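Local coordinates for protein lovastatin nonaketide synthase mokA (Monascus pilosus, PDB 6AD3) that builds the nonaketide core of lovastatin (monacolin K) from malonyl-CoA as an iterative type I polyketide synthase, represented here by its condensation domain, at residues K90-S95 with P420-E425; N297-H302 with R463-V468. The protein carries 1 engineered substitution. One frame throughout, in Å; residues are numbered along the deposited sequence.

Contact 1: K90-S95 with P420-E425; sequences KAADDS and PGATAE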
loop_
_atom_site.group_PDB
_atom_site.type_symbol
_atom_site.label_atom_id
_atom_site.label_comp_id
_atom_site.label_asym_id
_atom_site.label_seq_id
_atom_site.Cartn_x
_atom_site.Cartn_y
_atom_site.Cartn_z
ATOM N N LYS A 90 11.162 1.297 -14.364
ATOM C CA LYS A 90 12.236 1.582 -15.348
ATOM C C LYS A 90 13.442 2.271 -14.723
ATOM O O LYS A 90 14.560 2.066 -15.152
ATOM C CB LYS A 90 11.697 2.424 -16.491
ATOM C CG LYS A 90 10.872 1.618 -17.460
ATOM C CD LYS A 90 10.996 2.150 -18.871
ATOM C CE LYS A 90 10.633 3.620 -18.955
ATOM N NZ LYS A 90 11.806 4.408 -19.416
ATOM N N ALA A 91 13.202 3.155 -13.768
ATOM C CA ALA A 91 14.273 3.910 -13.142
ATOM C C ALA A 91 15.092 3.080 -12.137
ATOM O O ALA A 91 16.196 3.470 -11.767
ATOM C CB ALA A 91 13.692 5.152 -12.475
ATOM N N ALA A 92 14.518 1.973 -11.648
ATOM C CA ALA A 92 15.177 1.119 -10.684
ATOM C C ALA A 92 16.222 0.256 -11.357
ATOM O O ALA A 92 16.011 -0.220 -12.491
ATOM C CB ALA A 92 14.149 0.230 -9.996
ATOM N N ASP A 93 17.290 -0.042 -10.607
ATOM C CA ASP A 93 18.306 -1.035 -11.032
ATOM C C ASP A 93 17.702 -2.416 -11.231
ATOM O O ASP A 93 18.114 -3.157 -12.124
ATOM C CB ASP A 93 19.478 -1.117 -9.988
ATOM C CG ASP A 93 20.408 0.141 -10.014
ATOM O OD1 ASP A 93 20.233 0.997 -10.896
ATOM O OD2 ASP A 93 21.266 0.270 -9.116
ATOM N N ASP A 94 16.833 -2.818 -10.310
ATOM C CA ASP A 94 16.291 -4.187 -10.262
ATOM C C ASP A 94 14.842 -4.123 -9.818
ATOM O O ASP A 94 14.546 -3.982 -8.614
ATOM C CB ASP A 94 17.086 -5.033 -9.275
ATOM C CG ASP A 94 16.556 -6.468 -9.132
ATOM O OD1 ASP A 94 15.612 -6.890 -9.826
ATOM O OD2 ASP A 94 17.101 -7.179 -8.281
ATOM N N SER A 95 13.933 -4.375 -10.738
ATOM C CA SER A 95 12.523 -4.191 -10.419
ATOM C C SER A 95 11.921 -5.350 -9.578
ATOM O O SER A 95 10.751 -5.294 -9.197
ATOM C CB SER A 95 11.746 -3.949 -11.706
ATOM O OG SER A 95 11.694 -5.113 -12.473
ATOM N N PRO A 420 11.602 9.247 -9.039
ATOM C CA PRO A 420 12.736 8.843 -8.212
ATOM C C PRO A 420 13.267 7.463 -8.595
ATOM O O PRO A 420 12.490 6.589 -9.045
ATOM C CB PRO A 420 12.151 8.810 -6.801
ATOM C CG PRO A 420 10.694 8.482 -7.010
ATOM C CD PRO A 420 10.315 9.112 -8.339
ATOM N N GLY A 421 14.564 7.251 -8.376
ATOM C CA GLY A 421 15.224 6.014 -8.807
ATOM C C GLY A 421 15.702 5.190 -7.657
ATOM O O GLY A 421 16.338 5.722 -6.717
ATOM N N ALA A 422 15.310 3.910 -7.648
ATOM C CA ALA A 422 15.782 2.997 -6.632
ATOM C C ALA A 422 17.073 2.346 -7.114
ATOM O O ALA A 422 17.045 1.351 -7.838
ATOM C CB ALA A 422 14.731 1.941 -6.331
ATOM N N THR A 423 18.199 2.951 -6.782
ATOM C CA THR A 423 19.485 2.491 -7.326
ATOM C C THR A 423 20.575 2.387 -6.226
ATOM O O THR A 423 20.357 2.742 -5.036
ATOM C CB THR A 423 19.993 3.450 -8.423
ATOM O OG1 THR A 423 20.344 4.695 -7.825
ATOM C CG2 THR A 423 18.935 3.693 -9.487
ATOM N N ALA A 424 21.767 1.983 -6.644
ATOM C CA ALA A 424 22.928 2.014 -5.765
ATOM C C ALA A 424 23.745 3.322 -5.871
ATOM O O ALA A 424 24.778 3.448 -5.198
ATOM C CB ALA A 424 23.825 0.807 -6.047
ATOM N N GLU A 425 23.324 4.264 -6.723
ATOM C CA GLU A 425 24.071 5.533 -6.902
ATOM C C GLU A 425 23.348 6.810 -6.426
ATOM O O GLU A 425 23.972 7.858 -6.289
ATOM C CB GLU A 425 24.513 5.723 -8.367
ATOM C CG GLU A 425 23.590 5.108 -9.410
ATOM C CD GLU A 425 23.975 3.680 -9.747
ATOM O OE1 GLU A 425 23.064 2.861 -10.003
ATOM O OE2 GLU A 425 25.192 3.369 -9.707
HETATM O O HOH W 1 16.608 -1.456 -7.649
#
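Asp93 and Ala422 join the chain leaving helix 80-91 to the loop between helix 408-414 and strand 435-440. The backbone N of Asp93 donates to Ala422 O at 3.1 Å, nearly straight at 163°. That carbonyl has a second donor: water 1 gives it a proton over 2.8 Å and accepts one from Asp94 N, so two successive amides converge on one oxygen, one directly and one through water. Ala92 CA adds a CA-H···O contact to the same atom. The Asp93 carboxylate returns the exchange, OD2 taking the proton of Ala424 N at 3.0 Å from above the carboxylate plane. Asp93 CG lies anti to its own carbonyl carbon (chi1 -72°), which lays the carboxylate across Thr423, with OD1 3.3 Å from Thr423 CG2. Thr423 OG1 stays within its own loop: it accepts from Glu425 N in an ST turn and also hydrogen-bonds with Thr426 N. Apolar packing is slight, chiefly the methyls of Ala92 and Ala422 at 4.1 Å between CB atoms, while Ala91 CB rests near Pro420 O. Glu425 bends at chi2 and brings OE1 within 3.3 Å of Asp93 OD2, two acceptors with their carboxylate planes 60° apart. Amide donors thus join the end of an N-terminal-lobe helix to a C-terminal-lobe loop, probably across the lobe interface, and the two neighbouring acids may raise the proton affinity of one carboxylate.

Contact 2: N297-H302 with R463-V468; sequences NSWKQH and RTPYDV
Trp299 and Arg463 bring together a type I' beta turn (Asn297 to Lys300) leading into strand 301-307 and the link between strands 453-460 and 468-473, which returns from the sheet of the N-terminal lobe to that of the C-terminal lobe, as in the latch crossover of condensation domains. The turn is closed by Lys300 N donating to Asn297 O. Packing centres on the Trp299 indole: with CG anti to the carbonyl carbon (chi1 -64°), one ring face lies over Pro465, whose CB makes a CH-pi contact 3.7 Å from the centroid of the six-membered ring. Trp299 CB also reaches Thr464 O at 3.4 Å, and the ring touches Ala422 and Gln487. Arg463 runs extended over the turn, its guanidinium placing one face over Lys300 CA. A water-mediated bridge links Gln301 to the second loop: water 3 donates to Gln301 OE1 and is hydrogen-bonded to Thr464 OG1, whereas the backbone N of Thr464 is buried without a partner. Water 2 accepts from Arg463 NH1. The one direct hydrogen bond between the segments runs from Arg463 NH1 to Ser298 O at 3.0 Å, the oxygen lying in the guanidinium plane but the nitrogen standing 62° out of the carbonyl plane.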
loop_
_atom_site.group_PDB
_atom_site.type_symbol
_atom_site.label_atom_id
_atom_site.label_comp_id
_atom_site.label_asym_id
_atom_site.label_seq_id
_atom_site.Cartn_x
_atom_site.Cartn_y
_atom_site.Cartn_z
ATOM N N ASN A 297 20.704 2.809 -1.392
ATOM C CA ASN A 297 20.404 1.449 -0.957
ATOM C C ASN A 297 19.208 0.828 -1.707
ATOM O O ASN A 297 18.613 -0.103 -1.211
ATOM C CB ASN A 297 20.071 1.441 0.551
ATOM C CG ASN A 297 21.250 1.036 1.426
ATOM O OD1 ASN A 297 22.093 1.869 1.789
ATOM N ND2 ASN A 297 21.249 -0.220 1.865
ATOM N N SER A 298 18.896 1.318 -2.907
ATOM C CA SER A 298 17.764 0.797 -3.679
ATOM C C SER A 298 16.497 0.710 -2.796
ATOM O O SER A 298 15.662 -0.160 -3.000
ATOM C CB SER A 298 18.107 -0.548 -4.312
ATOM O OG SER A 298 19.133 -0.352 -5.277
ATOM N N TRP A 299 16.313 1.742 -1.969
ATOM C CA TRP A 299 15.099 1.925 -1.156
ATOM C C TRP A 299 14.880 0.742 -0.227
ATOM O O TRP A 299 13.779 0.572 0.312
ATOM C CB TRP A 299 13.873 2.092 -2.044
ATOM C CG TRP A 299 13.867 3.279 -2.879
ATOM C CD1 TRP A 299 14.700 4.362 -2.800
ATOM C CD2 TRP A 299 12.957 3.550 -3.931
ATOM N NE1 TRP A 299 14.443 5.224 -3.835
ATOM C CE2 TRP A 299 13.377 4.726 -4.553
ATOM C CE3 TRP A 299 11.834 2.868 -4.443
ATOM C CZ2 TRP A 299 12.694 5.275 -5.626
ATOM C CZ3 TRP A 299 11.174 3.396 -5.509
ATOM C CH2 TRP A 299 11.616 4.582 -6.111
ATOM N N LYS A 300 15.965 0.095 0.189
ATOM C CA LYS A 300 15.849 -0.920 1.210
ATOM C C LYS A 300 15.347 -0.320 2.512
ATOM O O LYS A 300 15.750 0.794 2.874
ATOM C CB LYS A 300 17.207 -1.611 1.457
ATOM C CG LYS A 300 17.118 -2.677 2.535
ATOM C CD LYS A 300 18.400 -3.467 2.646
ATOM C CE LYS A 300 19.464 -2.697 3.409
ATOM N NZ LYS A 300 19.863 -3.380 4.675
ATOM N N GLN A 301 14.417 -1.019 3.178
ATOM C CA GLN A 301 13.796 -0.531 4.413
ATOM C C GLN A 301 14.039 -1.461 5.584
ATOM O O GLN A 301 14.182 -2.688 5.407
ATOM C CB GLN A 301 12.264 -0.320 4.244
ATOM C CG GLN A 301 11.913 0.781 3.244
ATOM C CD GLN A 301 10.472 0.726 2.730
ATOM O OE1 GLN A 301 9.646 1.658 2.986
ATOM N NE2 GLN A 301 10.115 -0.398 2.157
ATOM N N HIS A 302 14.288 -0.864 6.743
ATOM C CA HIS A 302 14.234 -1.595 8.011
ATOM C C HIS A 302 12.827 -1.480 8.564
ATOM O O HIS A 302 12.188 -0.457 8.382
ATOM C CB HIS A 302 15.206 -1.011 9.017
ATOM C CG HIS A 302 16.620 -0.929 8.525
ATOM N ND1 HIS A 302 17.306 -2.030 8.063
ATOM C CD2 HIS A 302 17.516 0.081 8.577
ATOM C CE1 HIS A 302 18.552 -1.688 7.798
ATOM N NE2 HIS A 302 18.703 -0.405 8.088
ATOM N N ARG A 463 9.087 -2.207 -2.177
ATOM C CA ARG A 463 9.810 -1.061 -1.628
ATOM C C ARG A 463 9.243 0.215 -2.211
ATOM O O ARG A 463 8.628 0.198 -3.282
ATOM C CB ARG A 463 11.299 -1.138 -1.960
ATOM C CG ARG A 463 11.997 -2.315 -1.309
ATOM C CD ARG A 463 13.507 -2.257 -1.547
ATOM N NE ARG A 463 14.179 -3.469 -1.089
ATOM C CZ ARG A 463 15.467 -3.742 -1.325
ATOM N NH1 ARG A 463 16.262 -2.853 -1.934
ATOM N NH2 ARG A 463 15.998 -4.849 -0.835
ATOM N N THR A 464 9.387 1.290 -1.437
ATOM C CA THR A 464 8.972 2.618 -1.839
ATOM C C THR A 464 10.069 3.594 -1.411
ATOM O O THR A 464 10.945 3.228 -0.631
ATOM C CB THR A 464 7.626 3.021 -1.198
ATOM O OG1 THR A 464 7.812 3.276 0.187
ATOM C CG2 THR A 464 6.605 1.956 -1.352
ATOM N N PRO A 465 10.032 4.828 -1.927
ATOM C CA PRO A 465 11.124 5.755 -1.663
ATOM C C PRO A 465 10.991 6.506 -0.347
ATOM O O PRO A 465 11.876 7.312 0.000
ATOM C CB PRO A 465 11.028 6.741 -2.829
ATOM C CG PRO A 465 9.604 6.731 -3.171
ATOM C CD PRO A 465 9.194 5.297 -3.031
ATOM N N TYR A 466 9.882 6.312 0.354
ATOM C CA TYR A 466 9.539 7.192 1.477
ATOM C C TYR A 466 10.420 6.957 2.727
ATOM O O TYR A 466 10.661 5.818 3.119
ATOM C CB TYR A 466 8.042 7.031 1.797
ATOM C CG TYR A 466 7.200 7.366 0.605
ATOM C CD1 TYR A 466 7.094 8.679 0.148
ATOM C CD2 TYR A 466 6.624 6.368 -0.169
ATOM C CE1 TYR A 466 6.455 8.986 -1.042
ATOM C CE2 TYR A 466 5.950 6.680 -1.340
ATOM C CZ TYR A 466 5.905 7.992 -1.792
ATOM O OH TYR A 466 5.293 8.307 -2.963
ATOM N N ASP A 467 10.809 8.052 3.396
ATOM C CA ASP A 467 11.681 7.973 4.576
ATOM C C ASP A 467 11.023 7.145 5.673
ATOM O O ASP A 467 11.690 6.356 6.326
ATOM C CB ASP A 467 12.006 9.358 5.129
ATOM C CG ASP A 467 13.029 10.122 4.293
ATOM O OD1 ASP A 467 13.301 9.765 3.140
ATOM O OD2 ASP A 467 13.589 11.081 4.839
ATOM N N VAL A 468 9.734 7.384 5.912
ATOM C CA VAL A 468 9.009 6.744 6.993
ATOM C C VAL A 468 7.609 6.372 6.519
ATOM O O VAL A 468 6.937 7.144 5.839
ATOM C CB VAL A 468 8.932 7.653 8.255
ATOM C CG1 VAL A 468 8.401 8.990 7.906
ATOM C CG2 VAL A 468 8.114 7.000 9.372
HETATM O O HOH W 2 19.076 -3.510 -1.798
HETATM O O HOH W 3 6.756 1.356 1.910
HETATM O O HOH W 4 10.491 3.741 4.813
#

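The centres of contacts 1 and 2 lie about 11 Å apart on the same side of the chain's centre, within one condensation domain. Their segments alternate along the chain, in the order 90-95, 297-302, 420-425, 463-468. They touch directly: Thr423 O is 2.9 Å from Ser298 N, a probable hydrogen bond, and Ala422 CB packs on Trp299 CD2 at 3.4 Å. The turn 297-300 therefore meets loop 420-425 as well as loop 463-468. Through strands 301-307 and 468-473, contact 2 adjoins the six-stranded mixed sheet, whereas contact 1 reaches helix 80-91. Both contacts probably lie where the two lobes of the condensation domain meet, tying that early helix to loops bordering the sheet.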